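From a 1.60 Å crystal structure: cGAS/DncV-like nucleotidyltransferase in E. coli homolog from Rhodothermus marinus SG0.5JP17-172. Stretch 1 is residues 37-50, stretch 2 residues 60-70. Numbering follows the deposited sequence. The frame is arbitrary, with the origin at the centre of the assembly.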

# COMPACT_ATOMS: atom_id res chain seq x y z
N PRO A 37 19.63 16.57 -13.74
CA PRO A 37 20.23 16.59 -15.08
C PRO A 37 19.30 16.08 -16.17
O PRO A 37 19.47 16.43 -17.34
N LYS A 38 18.32 15.26 -15.82
CA LYS A 38 17.53 14.57 -16.84
C LYS A 38 16.07 14.47 -16.44
O LYS A 38 15.40 13.47 -16.69
N GLY A 39 15.56 15.51 -15.81
CA GLY A 39 14.16 15.44 -15.43
C GLY A 39 14.02 15.50 -13.92
O GLY A 39 14.75 14.84 -13.17
N LYS A 40 13.09 16.29 -13.48
CA LYS A 40 12.82 16.41 -12.06
C LYS A 40 11.75 15.41 -11.65
O LYS A 40 10.69 15.37 -12.28
N PRO A 41 11.98 14.59 -10.63
CA PRO A 41 11.00 13.56 -10.30
C PRO A 41 9.80 14.13 -9.56
O PRO A 41 9.85 15.22 -8.98
N GLU A 42 8.71 13.38 -9.61
CA GLU A 42 7.58 13.73 -8.76
C GLU A 42 7.73 13.03 -7.42
O GLU A 42 8.43 12.02 -7.28
N VAL A 43 7.09 13.61 -6.40
CA VAL A 43 7.16 13.10 -5.04
C VAL A 43 5.74 12.97 -4.55
O VAL A 43 5.01 13.97 -4.50
N TYR A 44 5.33 11.75 -4.20
CA TYR A 44 3.98 11.54 -3.70
C TYR A 44 3.99 10.48 -2.62
O TYR A 44 4.96 9.75 -2.43
N LEU A 45 2.89 10.43 -1.86
CA LEU A 45 2.77 9.44 -0.80
C LEU A 45 2.08 8.19 -1.31
O LEU A 45 1.25 8.25 -2.22
N GLN A 46 2.41 7.07 -0.69
CA GLN A 46 1.65 5.85 -0.87
C GLN A 46 1.37 5.28 0.51
O GLN A 46 1.62 5.96 1.53
N GLY A 47 0.85 4.06 0.58
CA GLY A 47 0.72 3.49 1.90
C GLY A 47 -0.46 4.05 2.67
O GLY A 47 -1.34 4.72 2.13
N SER A 48 -0.44 3.77 3.97
CA SER A 48 -1.63 4.01 4.78
C SER A 48 -1.99 5.49 4.85
O SER A 48 -3.17 5.85 4.75
N TYR A 49 -1.00 6.38 4.99
CA TYR A 49 -1.34 7.79 5.10
C TYR A 49 -2.00 8.29 3.82
O TYR A 49 -3.00 9.02 3.86
N LYS A 50 -1.44 7.91 2.67
CA LYS A 50 -2.01 8.33 1.40
C LYS A 50 -3.44 7.83 1.26
O LYS A 50 -4.32 8.56 0.78
N ASP A 60 6.08 5.36 10.18
CA ASP A 60 6.94 5.90 9.13
C ASP A 60 6.11 6.24 7.90
O ASP A 60 5.08 5.63 7.61
N VAL A 61 6.57 7.24 7.16
CA VAL A 61 5.84 7.74 5.99
C VAL A 61 6.40 7.08 4.74
O VAL A 61 7.62 7.10 4.50
N ASP A 62 5.51 6.54 3.91
CA ASP A 62 5.91 5.89 2.66
C ASP A 62 5.86 6.91 1.52
O ASP A 62 4.78 7.31 1.07
N VAL A 63 7.04 7.31 1.04
CA VAL A 63 7.18 8.35 0.03
C VAL A 63 7.68 7.71 -1.26
O VAL A 63 8.57 6.86 -1.23
N VAL A 64 7.11 8.13 -2.39
CA VAL A 64 7.55 7.68 -3.71
C VAL A 64 8.22 8.85 -4.42
O VAL A 64 7.63 9.93 -4.54
N VAL A 65 9.44 8.63 -4.91
CA VAL A 65 10.17 9.61 -5.70
C VAL A 65 10.31 9.01 -7.09
O VAL A 65 11.07 8.05 -7.29
N GLN A 66 9.54 9.52 -8.05
CA GLN A 66 9.33 8.83 -9.33
C GLN A 66 9.80 9.70 -10.49
O GLN A 66 9.32 10.83 -10.66
N LEU A 67 10.72 9.17 -11.29
CA LEU A 67 11.18 9.86 -12.49
C LEU A 67 10.20 9.58 -13.63
O LEU A 67 9.87 8.43 -13.90
N ASN A 68 9.74 10.65 -14.29
CA ASN A 68 8.77 10.52 -15.37
C ASN A 68 9.29 10.99 -16.72
O ASN A 68 8.55 10.93 -17.71
N SER A 69 10.54 11.45 -16.80
CA SER A 69 11.05 11.90 -18.09
C SER A 69 11.42 10.73 -18.98
O SER A 69 11.57 10.90 -20.19
N VAL A 70 11.59 9.55 -18.40
CA VAL A 70 11.85 8.33 -19.14
C VAL A 70 11.00 7.25 -18.49
O VAL A 70 10.47 7.44 -17.39

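The most unusual feature of this contact is a polar chain laid along one face of an antiparallel pair of strands. Tyr44 OH donates to Gln66 OE1 at 2.7 Å, Gln66 NE2 donates to Asn68 OD1 at 2.9 Å, and Asn68 ND2 donates to Glu42 OE2 at 2.9 Å, so the two amides join the tyrosine hydroxyl to the carboxylate. The rotamers allow this: Glu42 and Tyr44 both adopt p, which brings their ends nearer the neighbouring strand, whereas Gln66 is extended (t, t) and Asn68 is m.

Beneath the chain, the backbones pair through Glu42 with Gln66 and Tyr44 with Val64, each bonded in both directions, and Gln46 N adds a further bond to Asp62 O at 3.0 Å. On the same face as the polar chain, Val64 lies under the Tyr44 ring. Val64 CB is 3.8 Å from the centroid of the Tyr44 ring and 13° off its normal, a CH-pi contact over the face, while Gln66 OE1 approaches the edge near the ring plane. Gln46, also p, brings NE2 to 3.6 Å from Val64 CG2, so the Val64 side chain, in the t rotamer, has the Tyr44 ring against it and the Gln46 amide beside it.

The other face is aliphatic. Val43 (t) sets CG1 3.6 Å from Val63 CG1 and 4.3 Å from Val65 CG2. Leu45, in the m, t conformation, reaches across with CD2, which lies 3.7 Å from Val63 CG2 and 3.6 Å from Val61 CG1. Pro41 extends this packing, with CG 3.9 Å from Val65 CG1. Beyond the strand, Tyr49 (m) points toward stretch 2 and places CE2 3.8 Å from Val61 CG2, with Asp60 O at the edge of its ring.

Where direct pairing gives out, water takes over. Water 3 donates to Gln46 O and accepts from Asp62 N, continuing the ladder by one solvent step. Asp62 (m) points toward stretch 1, and its OD2 receives protons from water 4 at 2.4 Å and water 5 at 3.0 Å; water 4 in turn accepts from Ser48 N. Gly47 leaves room for this carboxylate, since a CB there would clash with Asp62 OD2. At the opposite end, water 1 bridges Asn68 N and Lys40 O, each 2.8 Å away. Ser69, in the p rotamer, closes the contact by donating from OG to Lys38 O at 2.6 Å, beside Gly39, where a CB would collide with that hydroxyl.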

# COMPACT_ATOMS: atom_id res chain seq x y z
CB PRO A 37 21.46 15.68 -14.92
CG PRO A 37 21.09 14.74 -13.84
CD PRO A 37 20.22 15.53 -12.88
CB LYS A 38 18.10 13.18 -17.13
CG LYS A 38 19.57 13.16 -17.57
CD LYS A 38 19.74 13.58 -19.03
CE LYS A 38 21.21 13.59 -19.43
NZ LYS A 38 22.00 14.56 -18.63
CB LYS A 40 12.36 17.82 -11.75
CG LYS A 40 12.11 18.07 -10.30
CD LYS A 40 11.66 19.50 -10.16
CE LYS A 40 11.52 19.87 -8.73
NZ LYS A 40 11.29 21.34 -8.62
CB PRO A 41 11.78 12.60 -9.40
CG PRO A 41 12.79 13.51 -8.73
CD PRO A 41 13.19 14.49 -9.80
CB GLU A 42 6.25 13.36 -9.41
CG GLU A 42 6.02 11.88 -9.58
CD GLU A 42 4.61 11.56 -10.07
OE1 GLU A 42 3.65 12.22 -9.62
OE2 GLU A 42 4.47 10.64 -10.89
CB VAL A 43 7.97 14.03 -4.12
CG1 VAL A 43 8.15 13.40 -2.74
CG2 VAL A 43 9.31 14.38 -4.76
CB TYR A 44 3.01 11.19 -4.84
CG TYR A 44 3.30 9.94 -5.65
CD1 TYR A 44 4.13 9.99 -6.77
CD2 TYR A 44 2.71 8.72 -5.32
CE1 TYR A 44 4.37 8.84 -7.53
CE2 TYR A 44 2.95 7.57 -6.07
CZ TYR A 44 3.78 7.64 -7.17
OH TYR A 44 4.02 6.51 -7.92
CB LEU A 45 1.98 9.97 0.39
CG LEU A 45 2.67 11.09 1.14
CD1 LEU A 45 1.94 11.32 2.45
CD2 LEU A 45 4.14 10.74 1.37
CB GLN A 46 2.40 4.85 -1.76
CG GLN A 46 3.69 4.28 -1.16
CD GLN A 46 4.22 3.10 -1.99
OE1 GLN A 46 3.44 2.38 -2.62
NE2 GLN A 46 5.53 2.90 -1.97
CB SER A 48 -1.43 3.43 6.18
OG SER A 48 -0.43 4.14 6.89
CB TYR A 49 -0.10 8.63 5.40
CG TYR A 49 0.48 8.49 6.77
CD1 TYR A 49 -0.24 8.84 7.91
CD2 TYR A 49 1.79 8.06 6.94
CE1 TYR A 49 0.34 8.75 9.18
CE2 TYR A 49 2.35 7.94 8.20
CZ TYR A 49 1.62 8.30 9.31
OH TYR A 49 2.22 8.20 10.54
CB LYS A 50 -1.17 7.78 0.25
CG LYS A 50 -1.76 8.02 -1.12
CD LYS A 50 -1.78 9.49 -1.47
CE LYS A 50 -2.24 9.70 -2.90
NZ LYS A 50 -2.21 11.13 -3.29
CB ASP A 60 8.03 4.90 8.74
CG ASP A 60 9.04 4.62 9.85
OD1 ASP A 60 8.99 5.25 10.94
OD2 ASP A 60 9.90 3.74 9.62
CB VAL A 61 5.96 9.27 5.90
CG1 VAL A 61 5.18 9.78 4.70
CG2 VAL A 61 5.44 9.92 7.19
CB ASP A 62 5.00 4.70 2.36
CG ASP A 62 5.07 3.64 3.44
OD1 ASP A 62 6.19 3.23 3.81
OD2 ASP A 62 4.00 3.24 3.95
CB VAL A 63 8.15 9.45 0.49
CG1 VAL A 63 8.28 10.55 -0.56
CG2 VAL A 63 7.70 10.02 1.84
CB VAL A 64 6.36 7.16 -4.53
CG1 VAL A 64 6.87 6.64 -5.87
CG2 VAL A 64 5.62 6.06 -3.79
CB VAL A 65 11.52 9.94 -5.06
CG1 VAL A 65 12.35 10.83 -5.96
CG2 VAL A 65 11.28 10.66 -3.73
CB GLN A 66 7.86 8.46 -9.49
CG GLN A 66 7.55 7.86 -10.87
CD GLN A 66 6.15 7.29 -10.95
OE1 GLN A 66 5.66 6.66 -10.01
NE2 GLN A 66 5.49 7.49 -12.10
CB LEU A 67 12.57 9.37 -12.86
CG LEU A 67 13.19 10.09 -14.05
CD1 LEU A 67 13.46 11.52 -13.68
CD2 LEU A 67 14.46 9.37 -14.52
CB ASN A 68 7.49 11.30 -15.04
CG ASN A 68 6.70 10.65 -13.94
OD1 ASN A 68 6.46 9.44 -14.00
ND2 ASN A 68 6.30 11.42 -12.94
CB SER A 69 12.26 12.80 -17.87
OG SER A 69 13.28 12.09 -17.18
CB VAL A 70 13.33 7.95 -19.13
CG1 VAL A 70 14.18 9.07 -19.75
CG2 VAL A 70 13.79 7.67 -17.73
O HOH W 1 10.23 13.43 -14.25
O HOH W 2 7.22 4.30 -0.14
O HOH W 3 2.59 6.60 4.03
O HOH W 4 1.91 2.42 4.85
O HOH W 5 2.16 5.04 5.48